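Porin (PDB 3PRN) forms homotrimeric outer-membrane channels through which small hydrophilic solutes, up to about 0.6 kDa, diffuse passively. Local coordinates at residues A[155-159]-A[160-164]; A[169-173]-A[174-178]. The protein carries 1 engineered substitution. All coordinates share one frame; numbering follows the deposited sequence.

Contact 1: A[155-159]-A[160-164]; sequences VDSSL and VTEEF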
loop_
_atom_site.group_PDB
_atom_site.type_symbol
_atom_site.label_atom_id
_atom_site.label_comp_id
_atom_site.label_asym_id
_atom_site.label_seq_id
_atom_site.Cartn_x
_atom_site.Cartn_y
_atom_site.Cartn_z
ATOM N N VAL A 155 -20.632 -16.442 -10.176
ATOM C CA VAL A 155 -21.611 -16.825 -11.233
ATOM C C VAL A 155 -21.762 -18.319 -11.273
ATOM O O VAL A 155 -20.797 -19.071 -10.972
ATOM C CB VAL A 155 -21.057 -16.291 -12.573
ATOM C CG1 VAL A 155 -21.649 -17.043 -13.737
ATOM C CG2 VAL A 155 -21.286 -14.788 -12.652
ATOM N N ASP A 156 -22.937 -18.837 -11.598
ATOM C CA ASP A 156 -23.134 -20.270 -11.660
ATOM C C ASP A 156 -21.985 -21.014 -12.342
ATOM O O ASP A 156 -21.538 -20.709 -13.452
ATOM C CB ASP A 156 -24.401 -20.558 -12.522
ATOM C CG ASP A 156 -24.889 -21.932 -12.089
ATOM O OD1 ASP A 156 -24.401 -22.984 -12.648
ATOM O OD2 ASP A 156 -25.731 -22.028 -11.122
ATOM N N SER A 157 -21.538 -22.060 -11.713
ATOM C CA SER A 157 -20.425 -22.883 -12.117
ATOM C C SER A 157 -20.438 -23.419 -13.532
ATOM O O SER A 157 -19.392 -23.571 -14.193
ATOM C CB SER A 157 -20.426 -24.075 -11.124
ATOM O OG SER A 157 -19.144 -24.636 -11.091
ATOM N N SER A 158 -21.620 -23.744 -14.075
ATOM C CA SER A 158 -21.662 -24.260 -15.460
ATOM C C SER A 158 -21.634 -23.141 -16.474
ATOM O O SER A 158 -21.557 -23.368 -17.706
ATOM C CB SER A 158 -22.958 -25.090 -15.592
ATOM O OG SER A 158 -24.038 -24.149 -15.408
ATOM N N LEU A 159 -21.678 -21.884 -16.050
ATOM C CA LEU A 159 -21.621 -20.783 -17.002
ATOM C C LEU A 159 -20.219 -20.240 -17.229
ATOM O O LEU A 159 -20.047 -19.257 -17.988
ATOM C CB LEU A 159 -22.557 -19.664 -16.490
ATOM C CG LEU A 159 -24.040 -20.124 -16.399
ATOM C CD1 LEU A 159 -24.882 -19.142 -15.628
ATOM C CD2 LEU A 159 -24.591 -20.290 -17.815
ATOM N N VAL A 160 -19.192 -20.755 -16.532
ATOM C CA VAL A 160 -17.826 -20.205 -16.712
ATOM C C VAL A 160 -16.856 -21.338 -16.963
ATOM O O VAL A 160 -17.125 -22.492 -16.616
ATOM C CB VAL A 160 -17.379 -19.346 -15.502
ATOM C CG1 VAL A 160 -18.335 -18.156 -15.351
ATOM C CG2 VAL A 160 -17.371 -20.100 -14.210
ATOM N N THR A 161 -15.727 -21.085 -17.557
ATOM C CA THR A 161 -14.762 -22.161 -17.788
ATOM C C THR A 161 -13.728 -22.142 -16.670
ATOM O O THR A 161 -13.055 -21.128 -16.525
ATOM C CB THR A 161 -14.017 -21.883 -19.120
ATOM O OG1 THR A 161 -15.009 -21.685 -20.134
ATOM C CG2 THR A 161 -13.043 -22.964 -19.482
ATOM N N GLU A 162 -13.586 -23.204 -15.940
ATOM C CA GLU A 162 -12.595 -23.240 -14.858
ATOM C C GLU A 162 -11.337 -23.938 -15.356
ATOM O O GLU A 162 -11.443 -24.778 -16.241
ATOM C CB GLU A 162 -13.165 -23.995 -13.643
ATOM C CG GLU A 162 -14.309 -23.193 -13.018
ATOM C CD GLU A 162 -15.663 -23.642 -13.525
ATOM O OE1 GLU A 162 -15.806 -24.764 -14.057
ATOM O OE2 GLU A 162 -16.640 -22.859 -13.413
ATOM N N GLU A 163 -10.173 -23.595 -14.802
ATOM C CA GLU A 163 -8.924 -24.189 -15.206
ATOM C C GLU A 163 -8.487 -25.218 -14.167
ATOM O O GLU A 163 -8.444 -24.940 -12.967
ATOM C CB GLU A 163 -7.849 -23.104 -15.335
ATOM C CG GLU A 163 -6.476 -23.677 -15.645
ATOM C CD GLU A 163 -5.375 -22.651 -15.447
ATOM O OE1 GLU A 163 -4.812 -22.535 -14.298
ATOM O OE2 GLU A 163 -5.021 -21.898 -16.429
ATOM N N PHE A 164 -8.180 -26.414 -14.628
ATOM C CA PHE A 164 -7.689 -27.461 -13.724
ATOM C C PHE A 164 -6.298 -27.883 -14.163
ATOM O O PHE A 164 -6.059 -28.195 -15.337
ATOM C CB PHE A 164 -8.604 -28.681 -13.703
ATOM C CG PHE A 164 -8.035 -29.763 -12.788
ATOM C CD1 PHE A 164 -8.038 -29.579 -11.399
ATOM C CD2 PHE A 164 -7.490 -30.924 -13.340
ATOM C CE1 PHE A 164 -7.488 -30.557 -10.563
ATOM C CE2 PHE A 164 -6.937 -31.901 -12.504
ATOM C CZ PHE A 164 -6.935 -31.718 -11.116
#
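The carboxylate of Glu162 leans toward Ser157, bringing OE2 to 2.9 Å from Ser157 O. Both atoms are acceptors, so the approach would be unfavourable for an ionised carboxylate and could be eased if Glu162 carried a proton. The carboxylate of Asp156 is instead well supplied with donors: Ser158 N and Ser158 OG reach OD1 from opposite faces of its plane, both on its anti side. The bond from the backbone Ser158 N to the side-chain Asp156 OD1, 3.2 Å, defines an Asx turn, and Leu159 N donating to Asp156 O closes the same bend. Val160 follows this turn. Its CG1, anti to its own carbonyl carbon and so beside the backbone N (chi1 -61°), lies 3.3 Å from the preceding carbonyl oxygen, Leu159 O, and meets Val155 CG1 at 3.9 Å, while CG2 faces Ser157 O. An alanine at Val160 would remove both methyls and would probably leave Val155 CG1 without its apolar partner and a gap beside the turn. Val160 N is buried with no partner in the model. The turn also meets a neighbouring subunit, whose Glu23 OE2 accepts from Ser157 N. Glu162 owes its reach to a bend at chi2 (96°), which turns CD to within 3.8 Å of Ser157 O.

Contact 2: A[169-173]-A[174-178]; sequences DWSND and MISLA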
loop_
_atom_site.group_PDB
_atom_site.type_symbol
_atom_site.label_atom_id
_atom_site.label_comp_id
_atom_site.label_asym_id
_atom_site.label_seq_id
_atom_site.Cartn_x
_atom_site.Cartn_y
_atom_site.Cartn_z
ATOM N N ASP A 169 7.274 -33.011 -10.147
ATOM C CA ASP A 169 8.674 -33.018 -10.460
ATOM C C ASP A 169 9.402 -33.930 -9.442
ATOM O O ASP A 169 8.933 -34.304 -8.353
ATOM C CB ASP A 169 9.349 -31.680 -10.592
ATOM C CG ASP A 169 9.145 -30.763 -9.395
ATOM O OD1 ASP A 169 9.628 -31.115 -8.297
ATOM O OD2 ASP A 169 8.488 -29.712 -9.543
ATOM N N TRP A 170 10.598 -34.303 -9.882
ATOM C CA TRP A 170 11.384 -35.284 -9.145
ATOM C C TRP A 170 12.839 -35.040 -9.480
ATOM O O TRP A 170 13.222 -34.770 -10.616
ATOM C CB TRP A 170 10.952 -36.723 -9.554
ATOM C CG TRP A 170 11.927 -37.693 -8.908
ATOM C CD1 TRP A 170 11.855 -38.188 -7.630
ATOM C CD2 TRP A 170 13.131 -38.198 -9.484
ATOM N NE1 TRP A 170 12.961 -38.958 -7.386
ATOM C CE2 TRP A 170 13.759 -38.982 -8.503
ATOM C CE3 TRP A 170 13.748 -38.047 -10.730
ATOM C CZ2 TRP A 170 14.972 -39.638 -8.727
ATOM C CZ3 TRP A 170 14.952 -38.693 -10.962
ATOM C CH2 TRP A 170 15.548 -39.485 -9.961
ATOM N N SER A 171 13.635 -35.153 -8.422
ATOM C CA SER A 171 15.054 -34.909 -8.649
ATOM C C SER A 171 15.925 -35.736 -7.719
ATOM O O SER A 171 15.485 -36.156 -6.627
ATOM C CB SER A 171 15.212 -33.392 -8.447
ATOM O OG SER A 171 16.546 -33.041 -8.678
ATOM N N ASN A 172 17.154 -36.013 -8.144
ATOM C CA ASN A 172 18.179 -36.531 -7.239
ATOM C C ASN A 172 19.371 -35.592 -7.370
ATOM O O ASN A 172 19.231 -34.390 -7.671
ATOM C CB ASN A 172 18.468 -37.993 -7.466
ATOM C CG ASN A 172 19.063 -38.253 -8.835
ATOM O OD1 ASN A 172 19.679 -37.360 -9.422
ATOM N ND2 ASN A 172 18.878 -39.461 -9.338
ATOM N N ASP A 173 20.601 -36.061 -7.197
ATOM C CA ASP A 173 21.722 -35.107 -7.342
ATOM C C ASP A 173 22.070 -34.749 -8.784
ATOM O O ASP A 173 22.607 -33.656 -9.090
ATOM C CB ASP A 173 22.938 -35.712 -6.599
ATOM C CG ASP A 173 22.709 -35.910 -5.102
ATOM O OD1 ASP A 173 22.086 -36.935 -4.689
ATOM O OD2 ASP A 173 23.153 -35.050 -4.279
ATOM N N MET A 174 21.814 -35.642 -9.742
ATOM C CA MET A 174 22.169 -35.508 -11.121
ATOM C C MET A 174 21.090 -35.352 -12.177
ATOM O O MET A 174 21.349 -34.688 -13.201
ATOM C CB MET A 174 22.966 -36.818 -11.486
ATOM C CG MET A 174 24.394 -36.774 -10.940
ATOM S SD MET A 174 24.954 -38.406 -10.395
ATOM C CE MET A 174 25.173 -38.126 -8.622
ATOM N N ILE A 175 19.949 -36.003 -12.050
ATOM C CA ILE A 175 18.861 -35.946 -13.003
ATOM C C ILE A 175 17.628 -35.285 -12.391
ATOM O O ILE A 175 17.353 -35.505 -11.219
ATOM C CB ILE A 175 18.469 -37.371 -13.434
ATOM C CG1 ILE A 175 19.646 -37.979 -14.228
ATOM C CG2 ILE A 175 17.200 -37.433 -14.235
ATOM C CD1 ILE A 175 19.717 -39.501 -13.980
ATOM N N SER A 176 16.841 -34.574 -13.199
ATOM C CA SER A 176 15.558 -34.051 -12.783
ATOM C C SER A 176 14.563 -34.245 -13.938
ATOM O O SER A 176 14.918 -34.087 -15.088
ATOM C CB SER A 176 15.527 -32.571 -12.408
ATOM O OG SER A 176 16.657 -32.144 -11.703
ATOM N N LEU A 177 13.363 -34.609 -13.533
ATOM C CA LEU A 177 12.263 -34.808 -14.436
ATOM C C LEU A 177 11.047 -33.993 -13.938
ATOM O O LEU A 177 10.867 -33.871 -12.754
ATOM C CB LEU A 177 11.823 -36.261 -14.467
ATOM C CG LEU A 177 12.924 -37.259 -14.893
ATOM C CD1 LEU A 177 12.407 -38.654 -14.536
ATOM C CD2 LEU A 177 13.216 -37.156 -16.374
ATOM N N ALA A 178 10.228 -33.531 -14.883
ATOM C CA ALA A 178 9.067 -32.728 -14.496
ATOM C C ALA A 178 8.019 -32.862 -15.594
ATOM O O ALA A 178 8.366 -33.025 -16.759
ATOM C CB ALA A 178 9.482 -31.265 -14.320
#
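Trp170 and Leu177 form an antiparallel hydrogen-bonded pair, with Trp170 N to Leu177 O and Leu177 N to Trp170 O each measuring 2.9 Å. The pairs beside it, Asp169 with Ala178 and Ser171 with Ser176, are non-hydrogen-bonded and bring their CA atoms closer together. The axes of strands 169-171 and 175-178 pass 4.7 Å apart and run at 174°, almost exactly antiparallel. Where the chain reverses, Asn172 N donates to Ile175 O, but Ile175 N turns to the Asn172 side chain. Asn172 OD1 takes two donors from opposite faces of its carbonyl plane, Met174 N at 2.8 Å and Ile175 N at 3.0 Å; the first of these makes an Asx turn. A chi1 of 64° sets CG between the backbone N and the carbonyl carbon of Asn172, bringing OD1 back over the bend. The result is a tight beta hairpin in the 16-stranded porin barrel, one of the short turns that in this family usually face the periplasm. On the face bearing Trp170 and Leu177, the indole rim lies beside the leucine, with Trp170 CE3 4.1 Å from Leu177 CD1. Its CZ3 meets Ile175 CG2 obliquely, and Asn172 N sits above one ring face, offset toward the rim. The other face carries Asp169, Ser171, Ser176 and Ala178. There the two serine hydroxyls pair, Ser171 OG lying 3.2 Å from Ser176 OG, with either able to donate. Asp169 rests its CB 3.8 Å from Ala178 CB, yet its carboxylate leads away from the hairpin: OD1 accepts from Asn143 ND2, and OD2 from Tyr145 OH and Ala93 N. Leu94, next to Ala93, packs on both Ser176 and Ala178.

In the fold
Contacts 1 and 2 follow one another along the chain and share strand 163-171: contact 1 covers the end of the loop after strand 142-150 and the start of that strand, whereas contact 2 lies at its far end, where the chain turns back into strand 175-183. Their centres are 35 Å apart and their nearest atoms about 14 Å, so they do not touch. Within the closed 16-stranded antiparallel barrel they therefore mark opposite ends of one wall strand. The loop of residues 155-159 reaches another subunit of the trimer, but no other chain of the assembly touches the hairpin of 169-178, which belongs to the wall of its own channel.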